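Local coordinates for protein 3-dehydroshikimate dehydratase (Pseudomonas putida, PDB 5HMQ) that converts 3-dehydroshikimate to protocatechuate with loss of water, using a divalent metal cation held in its N-terminal TIM-barrel domain, at residues Phe225-Leu230 against Arg271-Gln276; Gly236-Glu241 against Leu264-Gln269. All coordinates share one frame; numbering follows the deposited sequence.

Interaction 1. Residues Phe225-Leu230 against Arg271-Gln276; sequences FLAPIL and RLRLEQ
Ala227 and Leu274 mark the point where two outer helices of the TIM-barrel domain meet, their CA atoms 6.4 Å apart. The segments Phe225-Leu230 and Arg271-Gln276 belong to helices 222-231 and 252-276, and their local axes approach to 9.3 Å at a signed crossing angle of -68°. So steep a crossing confines the contact to a small patch, and only 157 Å² is buried, both sides summed. The first helix is kinked where Pro228, having no N-H, cannot bond to the preceding turn.

The packing is apolar and centres on Leu274. Its CG lies anti to the carbonyl carbon (chi1 -67°), and its two methyls divide their contacts between successive turns of the other helix. CD1 lies against the side of the Ala227 methyl, CB to CD1 3.6 Å, while CD2 reaches CD1 of Leu230 at 4.3 Å. The close approach of the two CA atoms is consistent with the small side chain of Ala227.

Arg273 flanks this patch with its aliphatic part, CG lying 4.2 Å from Ala227 CB, while its guanidinium goes on to a salt bridge with Asp221. One turn before Glu275 on the same helix, Arg271 makes the local ion pair: NH1 lies 2.8 Å from Glu275 OE2, which sits within the guanidinium plane although the nitrogen stands 44° out of the carboxylate plane.

Interaction 2. Residues Gly236-Glu241 against Leu264-Gln269; sequences GPLSLE and LYLEEQ. With MG (magnesium ion), chain K.
Leu238, on the last strand of the TIM barrel, meets Leu266 and Glu267 of helix 252-276, which packs against the barrel from outside. The nearest CA atoms, those of Leu238 and Glu267, are 9.7 Å apart, so side chains alone span the gap, with 111 Å² buried in total.

The apolar part is a leucine pair: Leu238 CD2 lies 4.4 Å from Leu266 CD2. The CG of Leu238 is anti to the backbone N (chi1 179°), and its branched end projects toward the helix. Leu226 and Met194 touch both leucines, making the pair part of a larger apolar layer between strand and helices.

The polar part enters from Glu267. Its extended chain runs alongside Leu238, the two pointing opposite ways, leaving OE2 4.1 Å from Leu238 CD2, a van der Waals approach. The buried carboxylate finds its polar partners elsewhere: OE2 forms a salt bridge with Arg5, and OE1 accepts a hydrogen bond from the backbone N of Phe287.

Metal bonding occupies the far end of the strand segment. Glu241 OE1 binds the magnesium ion at 2.1 Å, whereas OE2 stays 3.4 Å from the metal, so the carboxylate is monodentate. OE2 instead accepts a 2.7 Å hydrogen bond from water 1, itself a magnesium ligand, and another bond from Gln63 NE2. Glu136, Asp167, Gln193 and water 2 complete a set of six ligands; the angles of about 90° at the metal between Glu241 OE1 and the two waters are consistent with an octahedron.

The two chemistries are thus separated along one short segment: Leu238 anchors the strand to its outer helix through apolar contact, while Glu241 delivers one oxygen to the catalytic metal and probably helps orient a bound water with the other.

Overall arrangement
Along the chain, helix 222-231 comes first, followed by strand 238-240 and then the long helix 252-276. Interaction 2 closes the inner loop, with 22 residues between its segments; interaction 1 closes a wider one of 40 residues that encloses it. Both end on helix 252-276, interaction 2 at Leu264-Gln269 and interaction 1 in the next turns, Arg271-Gln276. Their centres are 11 Å apart and Leu226 links them: its CD1 lies 3.9 Å from Leu238 CD1 and its CD2 4.0 Å from Leu266 CG. Together they join the final barrel strand, which leads to the metal site, to two helices of the outer layer.

Interaction 1. Residues Phe225-Leu230 against Arg271-Gln276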
loop_
_atom_site.group_PDB
_atom_site.type_symbol
_atom_site.label_atom_id
_atom_site.label_comp_id
_atom_site.label_asym_id
_atom_site.label_seq_id
_atom_site.Cartn_x
_atom_site.Cartn_y
_atom_site.Cartn_z
ATOM N N PHE C 225 29.876 0.154 3.792
ATOM C CA PHE C 225 30.089 0.559 2.409
ATOM C C PHE C 225 30.457 2.033 2.305
ATOM O O PHE C 225 31.328 2.401 1.510
ATOM C CB PHE C 225 28.834 0.266 1.581
ATOM C CG PHE C 225 28.987 0.559 0.115
ATOM C CD1 PHE C 225 29.576 -0.364 -0.732
ATOM C CD2 PHE C 225 28.524 1.752 -0.420
ATOM C CE1 PHE C 225 29.712 -0.100 -2.081
ATOM C CE2 PHE C 225 28.658 2.021 -1.770
ATOM C CZ PHE C 225 29.252 1.093 -2.601
ATOM N N LEU C 226 29.814 2.882 3.109
ATOM C CA LEU C 226 30.100 4.309 3.078
ATOM C C LEU C 226 31.420 4.639 3.763
ATOM O O LEU C 226 32.080 5.615 3.387
ATOM C CB LEU C 226 28.953 5.087 3.726
ATOM C CG LEU C 226 29.025 6.613 3.640
ATOM C CD1 LEU C 226 29.156 7.059 2.192
ATOM C CD2 LEU C 226 27.801 7.247 4.289
ATOM N N ALA C 227 31.814 3.849 4.764
ATOM C CA ALA C 227 33.042 4.141 5.501
ATOM C C ALA C 227 34.273 4.182 4.604
ATOM O O ALA C 227 35.026 5.169 4.681
ATOM C CB ALA C 227 33.209 3.136 6.646
ATOM N N PRO C 228 34.547 3.192 3.745
ATOM C CA PRO C 228 35.708 3.330 2.849
ATOM C C PRO C 228 35.583 4.495 1.883
ATOM O O PRO C 228 36.604 5.072 1.484
ATOM C CB PRO C 228 35.753 1.984 2.112
ATOM C CG PRO C 228 34.951 1.051 2.951
ATOM C CD PRO C 228 33.882 1.889 3.563
ATOM N N ILE C 229 34.359 4.854 1.488
ATOM C CA ILE C 229 34.162 5.988 0.587
ATOM C C ILE C 229 34.653 7.277 1.237
ATOM O O ILE C 229 35.404 8.051 0.632
ATOM C CB ILE C 229 32.683 6.095 0.177
ATOM C CG1 ILE C 229 32.267 4.869 -0.638
ATOM C CG2 ILE C 229 32.439 7.372 -0.610
ATOM C CD1 ILE C 229 30.783 4.805 -0.922
ATOM N N LEU C 230 34.239 7.523 2.483
ATOM C CA LEU C 230 34.629 8.755 3.160
ATOM C C LEU C 230 36.110 8.782 3.511
ATOM O O LEU C 230 36.680 9.870 3.652
ATOM C CB LEU C 230 33.787 8.958 4.421
ATOM C CG LEU C 230 32.276 9.092 4.210
ATOM C CD1 LEU C 230 31.542 9.147 5.542
ATOM C CD2 LEU C 230 31.959 10.315 3.372
ATOM N N ARG C 271 29.388 7.266 10.921
ATOM C CA ARG C 271 30.312 7.982 11.797
ATOM C C ARG C 271 30.803 7.081 12.920
ATOM O O ARG C 271 32.008 7.005 13.188
ATOM C CB ARG C 271 29.651 9.231 12.380
ATOM C CG ARG C 271 30.531 9.936 13.414
ATOM C CD ARG C 271 29.916 11.223 13.941
ATOM N NE ARG C 271 28.599 11.002 14.534
ATOM C CZ ARG C 271 28.402 10.445 15.727
ATOM N NH1 ARG C 271 29.434 10.048 16.458
ATOM N NH2 ARG C 271 27.171 10.284 16.188
ATOM N N LEU C 272 29.886 6.356 13.561
ATOM C CA LEU C 272 30.282 5.452 14.637
ATOM C C LEU C 272 31.220 4.370 14.124
ATOM O O LEU C 272 32.139 3.945 14.836
ATOM C CB LEU C 272 29.045 4.827 15.281
ATOM C CG LEU C 272 28.112 5.784 16.024
ATOM C CD1 LEU C 272 26.771 5.124 16.306
ATOM C CD2 LEU C 272 28.761 6.267 17.314
ATOM N N ARG C 273 31.001 3.907 12.892
ATOM C CA ARG C 273 31.880 2.893 12.324
ATOM C C ARG C 273 33.299 3.426 12.162
ATOM O O ARG C 273 34.266 2.722 12.471
ATOM C CB ARG C 273 31.325 2.401 10.988
ATOM C CG ARG C 273 32.183 1.350 10.311
ATOM C CD ARG C 273 32.029 0.009 11.009
ATOM N NE ARG C 273 30.635 -0.422 11.066
ATOM C CZ ARG C 273 30.058 -1.212 10.167
ATOM N NH1 ARG C 273 30.758 -1.666 9.137
ATOM N NH2 ARG C 273 28.783 -1.552 10.300
ATOM N N LEU C 274 33.450 4.673 11.689
ATOM C CA LEU C 274 34.792 5.236 11.565
ATOM C C LEU C 274 35.441 5.441 12.925
ATOM O O LEU C 274 36.654 5.250 13.070
ATOM C CB LEU C 274 34.799 6.567 10.802
ATOM C CG LEU C 274 34.469 6.777 9.312
ATOM C CD1 LEU C 274 35.080 5.681 8.443
ATOM C CD2 LEU C 274 33.002 7.003 9.002
ATOM N N GLU C 275 34.660 5.849 13.932
ATOM C CA GLU C 275 35.231 6.043 15.267
ATOM C C GLU C 275 35.782 4.735 15.823
ATOM O O GLU C 275 36.807 4.726 16.514
ATOM C CB GLU C 275 34.195 6.636 16.222
ATOM C CG GLU C 275 33.518 7.876 15.676
ATOM C CD GLU C 275 32.936 8.740 16.783
ATOM O OE1 GLU C 275 33.179 8.431 17.961
ATOM O OE2 GLU C 275 32.189 9.676 16.477
ATOM N N GLN C 276 35.110 3.620 15.534
ATOM C CA GLN C 276 35.517 2.319 16.046
ATOM C C GLN C 276 36.703 1.731 15.294
ATOM O O GLN C 276 37.368 0.827 15.815
ATOM C CB GLN C 276 34.340 1.352 15.969
ATOM C CG GLN C 276 33.209 1.703 16.909
ATOM C CD GLN C 276 31.882 1.180 16.414
ATOM O OE1 GLN C 276 31.830 0.383 15.476
ATOM N NE2 GLN C 276 30.799 1.634 17.032
#

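Interaction 2. Residues Gly236-Glu241 against Leu264-Gln269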
loop_
_atom_site.group_PDB
_atom_site.type_symbol
_atom_site.label_atom_id
_atom_site.label_comp_id
_atom_site.label_asym_id
_atom_site.label_seq_id
_atom_site.Cartn_x
_atom_site.Cartn_y
_atom_site.Cartn_z
ATOM N N GLY C 236 31.309 14.466 -1.921
ATOM C CA GLY C 236 30.306 14.772 -2.913
ATOM C C GLY C 236 28.925 14.309 -2.504
ATOM O O GLY C 236 28.659 14.026 -1.332
ATOM N N PRO C 237 28.015 14.223 -3.471
ATOM C CA PRO C 237 26.623 13.893 -3.144
ATOM C C PRO C 237 26.485 12.493 -2.561
ATOM O O PRO C 237 27.186 11.558 -2.955
ATOM C CB PRO C 237 25.903 14.011 -4.495
ATOM C CG PRO C 237 26.801 14.856 -5.342
ATOM C CD PRO C 237 28.191 14.515 -4.902
ATOM N N LEU C 238 25.566 12.369 -1.601
ATOM C CA LEU C 238 25.159 11.089 -1.022
ATOM C C LEU C 238 23.688 10.872 -1.345
ATOM O O LEU C 238 22.833 11.624 -0.870
ATOM C CB LEU C 238 25.383 11.063 0.489
ATOM C CG LEU C 238 24.962 9.771 1.189
ATOM C CD1 LEU C 238 25.891 8.617 0.845
ATOM C CD2 LEU C 238 24.854 9.984 2.690
ATOM N N SER C 239 23.389 9.836 -2.129
ATOM C CA SER C 239 22.077 9.720 -2.749
ATOM C C SER C 239 21.441 8.368 -2.444
ATOM O O SER C 239 22.041 7.485 -1.818
ATOM C CB SER C 239 22.161 9.928 -4.264
ATOM O OG SER C 239 20.867 10.098 -4.820
ATOM N N LEU C 240 20.201 8.226 -2.909
ATOM C CA LEU C 240 19.375 7.042 -2.710
ATOM C C LEU C 240 18.794 6.631 -4.053
ATOM O O LEU C 240 18.277 7.477 -4.788
ATOM C CB LEU C 240 18.240 7.317 -1.721
ATOM C CG LEU C 240 18.638 7.717 -0.304
ATOM C CD1 LEU C 240 17.444 8.308 0.410
ATOM C CD2 LEU C 240 19.174 6.522 0.446
ATOM N N GLU C 241 18.854 5.338 -4.367
ATOM C CA GLU C 241 18.281 4.827 -5.614
ATOM C C GLU C 241 17.500 3.555 -5.294
ATOM O O GLU C 241 18.090 2.490 -5.087
ATOM C CB GLU C 241 19.345 4.573 -6.677
ATOM C CG GLU C 241 18.744 4.237 -8.040
ATOM C CD GLU C 241 19.766 3.735 -9.036
ATOM O OE1 GLU C 241 20.734 3.066 -8.617
ATOM O OE2 GLU C 241 19.596 4.003 -10.245
ATOM N N LEU C 264 20.059 10.264 7.285
ATOM C CA LEU C 264 20.504 10.741 8.590
ATOM C C LEU C 264 20.972 9.581 9.460
ATOM O O LEU C 264 22.023 9.655 10.107
ATOM C CB LEU C 264 19.378 11.514 9.277
ATOM C CG LEU C 264 18.890 12.771 8.551
ATOM C CD1 LEU C 264 17.808 13.470 9.357
ATOM C CD2 LEU C 264 20.040 13.718 8.227
ATOM N N TYR C 265 20.194 8.497 9.485
ATOM C CA TYR C 265 20.570 7.319 10.262
ATOM C C TYR C 265 21.834 6.676 9.704
ATOM O O TYR C 265 22.701 6.233 10.467
ATOM C CB TYR C 265 19.409 6.324 10.276
ATOM C CG TYR C 265 19.647 5.066 11.081
ATOM C CD1 TYR C 265 19.781 5.113 12.463
ATOM C CD2 TYR C 265 19.717 3.826 10.458
ATOM C CE1 TYR C 265 19.990 3.959 13.200
ATOM C CE2 TYR C 265 19.926 2.669 11.186
ATOM C CZ TYR C 265 20.061 2.740 12.555
ATOM O OH TYR C 265 20.269 1.588 13.281
ATOM N N LEU C 266 21.956 6.623 8.375
ATOM C CA LEU C 266 23.162 6.081 7.756
ATOM C C LEU C 266 24.397 6.885 8.138
ATOM O O LEU C 266 25.460 6.313 8.408
ATOM C CB LEU C 266 23.002 6.051 6.238
ATOM C CG LEU C 266 24.277 5.778 5.438
ATOM C CD1 LEU C 266 24.857 4.414 5.772
ATOM C CD2 LEU C 266 24.018 5.903 3.947
ATOM N N GLU C 267 24.279 8.214 8.156
ATOM C CA GLU C 267 25.428 9.051 8.486
ATOM C C GLU C 267 25.909 8.802 9.911
ATOM O O GLU C 267 27.117 8.696 10.152
ATOM C CB GLU C 267 25.075 10.525 8.293
ATOM C CG GLU C 267 24.983 10.955 6.840
ATOM C CD GLU C 267 24.678 12.430 6.690
ATOM O OE1 GLU C 267 24.777 13.164 7.697
ATOM O OE2 GLU C 267 24.342 12.855 5.565
ATOM N N GLU C 268 24.980 8.703 10.867
ATOM C CA GLU C 268 25.368 8.461 12.251
ATOM C C GLU C 268 26.030 7.095 12.398
ATOM O O GLU C 268 27.090 6.966 13.024
ATOM C CB GLU C 268 24.146 8.571 13.163
ATOM C CG GLU C 268 24.399 8.000 14.547
ATOM C CD GLU C 268 23.122 7.921 15.371
ATOM O OE1 GLU C 268 22.209 7.178 14.974
ATOM O OE2 GLU C 268 23.029 8.615 16.392
ATOM N N GLN C 269 25.415 6.062 11.821
ATOM C CA GLN C 269 25.994 4.726 11.894
ATOM C C GLN C 269 27.320 4.660 11.163
ATOM O O GLN C 269 28.224 3.927 11.581
ATOM C CB GLN C 269 25.029 3.685 11.317
ATOM C CG GLN C 269 23.733 3.563 12.079
ATOM C CD GLN C 269 23.965 3.237 13.538
ATOM O OE1 GLN C 269 23.622 4.020 14.424
ATOM N NE2 GLN C 269 24.557 2.080 13.796
HETATM MG MG MG K . 22.610 2.585 -9.380
HETATM O O HOH W 1 22.146 3.720 -10.995
HETATM O O HOH W 2 21.854 1.052 -10.378
#